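Local coordinates for CrtC domain-containing protein (Fusarium vanettenii 77-13-4, PDB 7A0Q) that probably hydrates the plant phytoalexin kievitone and belongs to the CrtC family of lipocalin-like proteins, at residues A[77-82]-A[116-121]; A[49-52]-A[58-61]. All coordinates share one frame; numbering follows the deposited sequence.

Contact 1: residues A[77-82]-A[116-121]; sequences AHYLDN and LDVSVG
Tyr79 and Val118 bring two strands together almost at right angles: the axes of 77-81 and 117-120 cross at 95° and come within 7.7 Å, so the Tyr79 side chain bridges the gap, meeting valine side chains and the backbone of Ser119. The apolar part is a CH-pi contact. Val118 CB sits 3.5 Å from the centroid of the Tyr79 ring, nearly straight above it, while CG2 leans toward the root of the ring, 3.6 Å from Tyr79 CG, and CG1 lies over the CE1 side. With chi1 at -177° the ring swings opposite the backbone N of Tyr79 and out to the crossing strand. Val120 adds a lighter touch, CG2 to Tyr79 CE2 at 3.9 Å.

The polar part runs along the ring edge and at the hydroxyl. Ser119 O approaches Tyr79 CE2 near the ring plane, at 3.4 Å. One water joins the segments, 2.8 Å from Tyr79 OH and accepting from Ser119 N at 2.9 Å; Tyr79 OH also bonds to Thr110 OG1.

Ser119 belongs to the magnesium site with Thr86 and Ser109, and the Tyr79 side chain comes within about 3 Å of the ion. One aromatic ring therefore links a buried apolar patch to the polar surroundings of the metal.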
ATOM      1  N   ALA A  77       7.667   0.294  -2.661  1.00 16.02           N
ATOM      2  CA  ALA A  77       8.047  -0.429  -3.868  1.00 13.81           C
ATOM      3  C   ALA A  77       6.780  -0.906  -4.559  1.00 15.63           C
ATOM      4  O   ALA A  77       5.864  -1.398  -3.895  1.00 16.75           O
ATOM      5  CB  ALA A  77       8.938  -1.632  -3.559  1.00 16.21           C
ATOM      6  N   HIS A  78       6.728  -0.780  -5.888  1.00 15.43           N
ATOM      7  CA  HIS A  78       5.513  -1.151  -6.603  1.00 14.95           C
ATOM      8  C   HIS A  78       5.845  -1.588  -8.023  1.00 15.35           C
ATOM      9  O   HIS A  78       6.494  -0.837  -8.756  1.00 16.26           O
ATOM     10  CB  HIS A  78       4.550   0.034  -6.637  1.00 15.60           C
ATOM     11  CG  HIS A  78       3.305  -0.223  -7.425  1.00 15.72           C
ATOM     12  ND1 HIS A  78       2.758   0.716  -8.271  1.00 17.71           N
ATOM     13  CD2 HIS A  78       2.504  -1.314  -7.500  1.00 15.36           C
ATOM     14  CE1 HIS A  78       1.664   0.219  -8.826  1.00 19.93           C
ATOM     15  NE2 HIS A  78       1.494  -1.016  -8.382  1.00 17.62           N
ATOM     16  N   TYR A  79       5.383  -2.779  -8.411  1.00 15.23           N
ATOM     17  CA  TYR A  79       5.467  -3.252  -9.791  1.00 15.39           C
ATOM     18  C   TYR A  79       4.063  -3.424 -10.348  1.00 15.70           C
ATOM     19  O   TYR A  79       3.211  -4.039  -9.703  1.00 15.33           O
ATOM     20  CB  TYR A  79       6.217  -4.585  -9.892  1.00 15.82           C
ATOM     21  CG  TYR A  79       6.390  -5.095 -11.312  1.00 16.10           C
ATOM     22  CD1 TYR A  79       5.381  -5.812 -11.952  1.00 17.30           C
ATOM     23  CD2 TYR A  79       7.578  -4.872 -12.003  1.00 16.41           C
ATOM     24  CE1 TYR A  79       5.549  -6.292 -13.254  1.00 18.43           C
ATOM     25  CE2 TYR A  79       7.751  -5.347 -13.301  1.00 16.30           C
ATOM     26  CZ  TYR A  79       6.734  -6.046 -13.918  1.00 18.85           C
ATOM     27  OH  TYR A  79       6.924  -6.519 -15.199  1.00 18.64           O
ATOM     28  N   LEU A  80       3.832  -2.906 -11.551  1.00 16.23           N
ATOM     29  CA  LEU A  80       2.539  -3.038 -12.212  1.00 15.33           C
ATOM     30  C   LEU A  80       2.728  -3.696 -13.571  1.00 19.00           C
ATOM     31  O   LEU A  80       3.541  -3.237 -14.382  1.00 18.98           O
ATOM     32  CB  LEU A  80       1.861  -1.671 -12.380  1.00 17.52           C
ATOM     33  CG  LEU A  80       0.482  -1.748 -13.047  1.00 17.88           C
ATOM     34  CD1 LEU A  80      -0.527  -2.424 -12.133  1.00 20.72           C
ATOM     35  CD2 LEU A  80      -0.020  -0.373 -13.454  1.00 23.11           C
ATOM     36  N   ASP A  81       1.979  -4.769 -13.819  1.00 17.35           N
ATOM     37  CA  ASP A  81       1.874  -5.331 -15.157  1.00 19.38           C
ATOM     38  C   ASP A  81       0.633  -4.772 -15.839  1.00 24.41           C
ATOM     39  O   ASP A  81      -0.446  -4.747 -15.245  1.00 23.75           O
ATOM     40  CB  ASP A  81       1.809  -6.855 -15.139  1.00 18.90           C
ATOM     41  CG  ASP A  81       1.669  -7.420 -16.538  1.00 24.36           C
ATOM     42  OD1 ASP A  81       2.648  -7.310 -17.307  1.00 23.11           O
ATOM     43  OD2 ASP A  81       0.578  -7.925 -16.883  1.00 27.43           O
ATOM     44  N   ASN A  82       0.792  -4.333 -17.085  1.00 21.76           N
ATOM     45  CA  ASN A  82      -0.279  -3.716 -17.859  1.00 27.32           C
ATOM     46  C   ASN A  82      -0.102  -4.138 -19.309  1.00 26.70           C
ATOM     47  O   ASN A  82       1.025  -4.422 -19.729  1.00 29.56           O
ATOM     48  CB  ASN A  82      -0.233  -2.184 -17.706  1.00 31.72           C
ATOM     49  CG  ASN A  82      -1.215  -1.462 -18.602  1.00 36.18           C
ATOM     50  OD1 ASN A  82      -0.919  -1.173 -19.762  1.00 42.39           O
ATOM     51  ND2 ASN A  82      -2.386  -1.155 -18.064  1.00 34.34           N
ATOM     52  N   LEU A 116       7.088 -15.820  -8.328  1.00 15.89           N
ATOM     53  CA  LEU A 116       7.014 -14.368  -8.229  1.00 18.00           C
ATOM     54  C   LEU A 116       8.423 -13.810  -8.402  1.00 17.43           C
ATOM     55  O   LEU A 116       9.284 -13.998  -7.536  1.00 16.12           O
ATOM     56  CB  LEU A 116       6.401 -13.934  -6.894  1.00 16.03           C
ATOM     57  CG  LEU A 116       6.460 -12.432  -6.607  1.00 16.00           C
ATOM     58  CD1 LEU A 116       5.925 -11.628  -7.793  1.00 17.12           C
ATOM     59  CD2 LEU A 116       5.679 -12.122  -5.335  1.00 17.04           C
ATOM     60  N   ASP A 117       8.642 -13.121  -9.525  1.00 17.09           N
ATOM     61  CA  ASP A 117       9.923 -12.463  -9.802  1.00 17.95           C
ATOM     62  C   ASP A 117       9.623 -11.412 -10.878  1.00 18.32           C
ATOM     63  O   ASP A 117       9.698 -11.696 -12.075  1.00 17.24           O
ATOM     64  CB  ASP A 117      10.988 -13.464 -10.248  1.00 17.98           C
ATOM     65  CG  ASP A 117      12.383 -12.850 -10.345  1.00 21.38           C
ATOM     66  OD1 ASP A 117      12.519 -11.615 -10.367  1.00 19.19           O
ATOM     67  OD2 ASP A 117      13.365 -13.622 -10.443  1.00 21.57           O
ATOM     68  N   VAL A 118       9.253 -10.212 -10.433  1.00 15.69           N
ATOM     69  CA  VAL A 118       8.897  -9.122 -11.336  1.00 15.80           C
ATOM     70  C   VAL A 118       9.952  -8.033 -11.207  1.00 17.26           C
ATOM     71  O   VAL A 118      10.410  -7.716 -10.099  1.00 17.36           O
ATOM     72  CB  VAL A 118       7.484  -8.562 -11.065  1.00 16.82           C
ATOM     73  CG1 VAL A 118       6.389  -9.611 -11.420  1.00 15.44           C
ATOM     74  CG2 VAL A 118       7.353  -8.074  -9.626  1.00 15.75           C
ATOM     75  N   SER A 119      10.347  -7.461 -12.340  1.00 18.09           N
ATOM     76  CA  SER A 119      11.421  -6.482 -12.298  1.00 16.43           C
ATOM     77  C   SER A 119      11.392  -5.591 -13.528  1.00 19.47           C
ATOM     78  O   SER A 119      10.884  -5.967 -14.589  1.00 19.15           O
ATOM     79  CB  SER A 119      12.782  -7.175 -12.199  1.00 21.01           C
ATOM     80  OG  SER A 119      12.999  -7.987 -13.341  1.00 21.75           O
ATOM     81  N   VAL A 120      11.950  -4.396 -13.365  1.00 18.70           N
ATOM     82  CA  VAL A 120      12.371  -3.550 -14.477  1.00 21.08           C
ATOM     83  C   VAL A 120      13.821  -3.198 -14.178  1.00 20.85           C
ATOM     84  O   VAL A 120      14.100  -2.503 -13.191  1.00 22.39           O
ATOM     85  CB  VAL A 120      11.512  -2.284 -14.638  1.00 20.12           C
ATOM     86  CG1 VAL A 120      12.035  -1.433 -15.800  1.00 22.70           C
ATOM     87  CG2 VAL A 120      10.032  -2.643 -14.863  1.00 20.79           C
ATOM     88  N   GLY A 121      14.740  -3.694 -15.001  1.00 23.15           N
ATOM     89  CA  GLY A 121      16.132  -3.501 -14.651  1.00 22.85           C
ATOM     90  C   GLY A 121      16.477  -4.259 -13.381  1.00 18.76           C
ATOM     91  O   GLY A 121      15.932  -5.327 -13.095  1.00 24.10           O
TER
HETATM   92  O   HOH W   1       8.885  -8.472 -14.641  1.00 18.52           O

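Contact 2: residues A[49-52]-A[58-61]; sequences ESQP and SWWS
Gln51 and Trp59 face each other with their CA atoms 8.4 Å apart, the 49-51 turn having helical backbone angles without the regular bonds and 58-61 being extended strand. Across that gap reaches the indole of Trp59. At chi1 -62° it swings opposite the carbonyl carbon of Trp59 and leaves the strand toward the loop, which it meets with its edge.

The indole N-H is the polar grip. Trp59 NE1 donates to Gln51 O over 2.9 Å, fairly straight at 158°, with the acceptor near the ring plane and the donor tilted somewhat out of the carbonyl plane. The next carbonyl continues along the same edge, Pro52 O lying 3.7 Å from Trp59 CZ2. Both Gln51 and Trp59 are buried, and the N-H and the carbonyl oxygen satisfy each other; the bond also limits how far the indole can turn.

The Gln51 side chain plays a looser part here, OE1 standing 4.3 Å from Trp59 CD1; its amide is held instead by Tyr205 OH and Asn132 O.

Arg207 makes a cation-pi contact with Trp59 and bonds from NE to Ser50 O. A tryptophan in a Gly-X-Trp sequence on strand 58-66, the first strand of the chain, with an arginine packed on it and bonded to the preceding loop, recalls the lipocalin signature, consistent with the Calycin clan.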
ATOM      1  N   GLU A  49      -0.845 -19.168  -4.061  1.00 15.31           N
ATOM      2  CA  GLU A  49      -1.143 -19.383  -5.468  1.00 16.88           C
ATOM      3  C   GLU A  49      -1.468 -18.084  -6.199  1.00 15.38           C
ATOM      4  O   GLU A  49      -1.450 -18.055  -7.435  1.00 17.67           O
ATOM      5  CB  GLU A  49      -2.334 -20.340  -5.588  1.00 23.17           C
ATOM      6  CG  GLU A  49      -2.089 -21.776  -5.082  1.00 28.35           C
ATOM      7  CD  GLU A  49      -2.093 -21.938  -3.553  1.00 33.06           C
ATOM      8  OE1 GLU A  49      -2.484 -21.012  -2.814  1.00 21.34           O
ATOM      9  OE2 GLU A  49      -1.711 -23.033  -3.082  1.00 35.36           O
ATOM     10  N   SER A  50      -1.795 -17.029  -5.462  1.00 14.51           N
ATOM     11  CA  SER A  50      -2.139 -15.736  -6.037  1.00 14.67           C
ATOM     12  C   SER A  50      -0.924 -14.853  -6.295  1.00 13.65           C
ATOM     13  O   SER A  50      -1.058 -13.785  -6.909  1.00 14.41           O
ATOM     14  CB  SER A  50      -3.089 -15.013  -5.088  1.00 15.27           C
ATOM     15  OG  SER A  50      -4.297 -15.741  -5.021  1.00 17.35           O
ATOM     16  N   GLN A  51       0.259 -15.263  -5.843  1.00 14.39           N
ATOM     17  CA  GLN A  51       1.452 -14.435  -5.920  1.00 14.11           C
ATOM     18  C   GLN A  51       2.235 -14.471  -7.239  1.00 13.41           C
ATOM     19  O   GLN A  51       2.853 -13.459  -7.580  1.00 14.68           O
ATOM     20  CB  GLN A  51       2.397 -14.829  -4.781  1.00 14.41           C
ATOM     21  CG  GLN A  51       1.866 -14.485  -3.383  1.00 14.99           C
ATOM     22  CD  GLN A  51       2.167 -13.049  -3.027  1.00 15.20           C
ATOM     23  OE1 GLN A  51       1.612 -12.132  -3.623  1.00 15.45           O
ATOM     24  NE2 GLN A  51       3.079 -12.837  -2.078  1.00 17.47           N
ATOM     25  N   PRO A  52       2.270 -15.576  -7.993  1.00 15.60           N
ATOM     26  CA  PRO A  52       3.187 -15.637  -9.147  1.00 15.21           C
ATOM     27  C   PRO A  52       2.887 -14.627 -10.249  1.00 15.10           C
ATOM     28  O   PRO A  52       1.763 -14.144 -10.425  1.00 14.89           O
ATOM     29  CB  PRO A  52       3.005 -17.066  -9.665  1.00 17.80           C
ATOM     30  CG  PRO A  52       2.655 -17.839  -8.455  1.00 19.46           C
ATOM     31  CD  PRO A  52       1.743 -16.921  -7.683  1.00 17.34           C
ATOM     32  N   SER A  58      -0.690  -6.364  -9.837  1.00 13.18           N
ATOM     33  CA  SER A  58       0.090  -5.381  -9.107  1.00 13.77           C
ATOM     34  C   SER A  58       0.666  -6.006  -7.840  1.00 15.18           C
ATOM     35  O   SER A  58      -0.009  -6.776  -7.158  1.00 13.49           O
ATOM     36  CB  SER A  58      -0.802  -4.169  -8.774  1.00 17.60           C
ATOM     37  OG  SER A  58      -0.211  -3.296  -7.829  1.00 16.78           O
ATOM     38  N   TRP A  59       1.926  -5.668  -7.544  1.00 13.88           N
ATOM     39  CA  TRP A  59       2.644  -6.127  -6.356  1.00 14.31           C
ATOM     40  C   TRP A  59       3.213  -4.882  -5.682  1.00 14.30           C
ATOM     41  O   TRP A  59       3.840  -4.060  -6.355  1.00 14.86           O
ATOM     42  CB  TRP A  59       3.766  -7.114  -6.727  1.00 15.06           C
ATOM     43  CG  TRP A  59       3.329  -8.408  -7.391  1.00 13.66           C
ATOM     44  CD1 TRP A  59       3.173  -9.618  -6.788  1.00 11.51           C
ATOM     45  CD2 TRP A  59       3.034  -8.621  -8.789  1.00 13.34           C
ATOM     46  NE1 TRP A  59       2.792 -10.570  -7.712  1.00 13.80           N
ATOM     47  CE2 TRP A  59       2.694  -9.976  -8.943  1.00 12.83           C
ATOM     48  CE3 TRP A  59       3.003  -7.785  -9.914  1.00 16.04           C
ATOM     49  CZ2 TRP A  59       2.339 -10.527 -10.183  1.00 14.60           C
ATOM     50  CZ3 TRP A  59       2.660  -8.332 -11.149  1.00 15.63           C
ATOM     51  CH2 TRP A  59       2.331  -9.691 -11.270  1.00 14.77           C
ATOM     52  N   TRP A  60       2.995  -4.727  -4.373  1.00 15.74           N
ATOM     53  CA  TRP A  60       3.183  -3.428  -3.734  1.00 14.54           C
ATOM     54  C   TRP A  60       3.601  -3.604  -2.282  1.00 15.41           C
ATOM     55  O   TRP A  60       3.082  -4.478  -1.587  1.00 14.66           O
ATOM     56  CB  TRP A  60       1.864  -2.652  -3.839  1.00 14.03           C
ATOM     57  CG  TRP A  60       1.798  -1.240  -3.393  1.00 13.95           C
ATOM     58  CD1 TRP A  60       1.764  -0.135  -4.197  1.00 15.91           C
ATOM     59  CD2 TRP A  60       1.635  -0.761  -2.048  1.00 14.69           C
ATOM     60  NE1 TRP A  60       1.621   0.999  -3.442  1.00 17.70           N
ATOM     61  CE2 TRP A  60       1.538   0.647  -2.118  1.00 16.80           C
ATOM     62  CE3 TRP A  60       1.568  -1.384  -0.797  1.00 14.19           C
ATOM     63  CZ2 TRP A  60       1.393   1.448  -0.984  1.00 14.80           C
ATOM     64  CZ3 TRP A  60       1.409  -0.583   0.337  1.00 13.93           C
ATOM     65  CH2 TRP A  60       1.327   0.817   0.231  1.00 15.50           C
ATOM     66  N   SER A  61       4.543  -2.777  -1.827  1.00 13.40           N
ATOM     67  CA  SER A  61       4.947  -2.828  -0.427  1.00 14.90           C
ATOM     68  C   SER A  61       5.235  -1.432   0.096  1.00 13.93           C
ATOM     69  O   SER A  61       5.802  -0.589  -0.608  1.00 14.40           O
ATOM     70  CB  SER A  61       6.182  -3.737  -0.202  1.00 13.95           C
ATOM     71  OG  SER A  61       7.359  -3.276  -0.862  1.00 14.26           O
TER

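How the contacts relate
Both segments of contact 2 precede those of contact 1 in the chain, and the centres of the two contacts lie about 9 Å apart. Both lie in what is probably the N-terminal lipocalin-like half: strands 58-66 and 72-81 follow each other and pair antiparallel, with Ala77 O 2.8 Å from Ser61 N and Tyr79 N 2.9 Å from Trp59 O, both probable hydrogen bonds. Leu116 CD1 also packs on Trp59 NE1, at 3.3 Å, so segment 116-121 meets both neighbouring strands. Contact 2 fastens the loop before the first strand; contact 1 brings a later strand across the second, beside the magnesium. Together they join loop 49-52 and strand 117-120 to this strand pair through side-chain contacts.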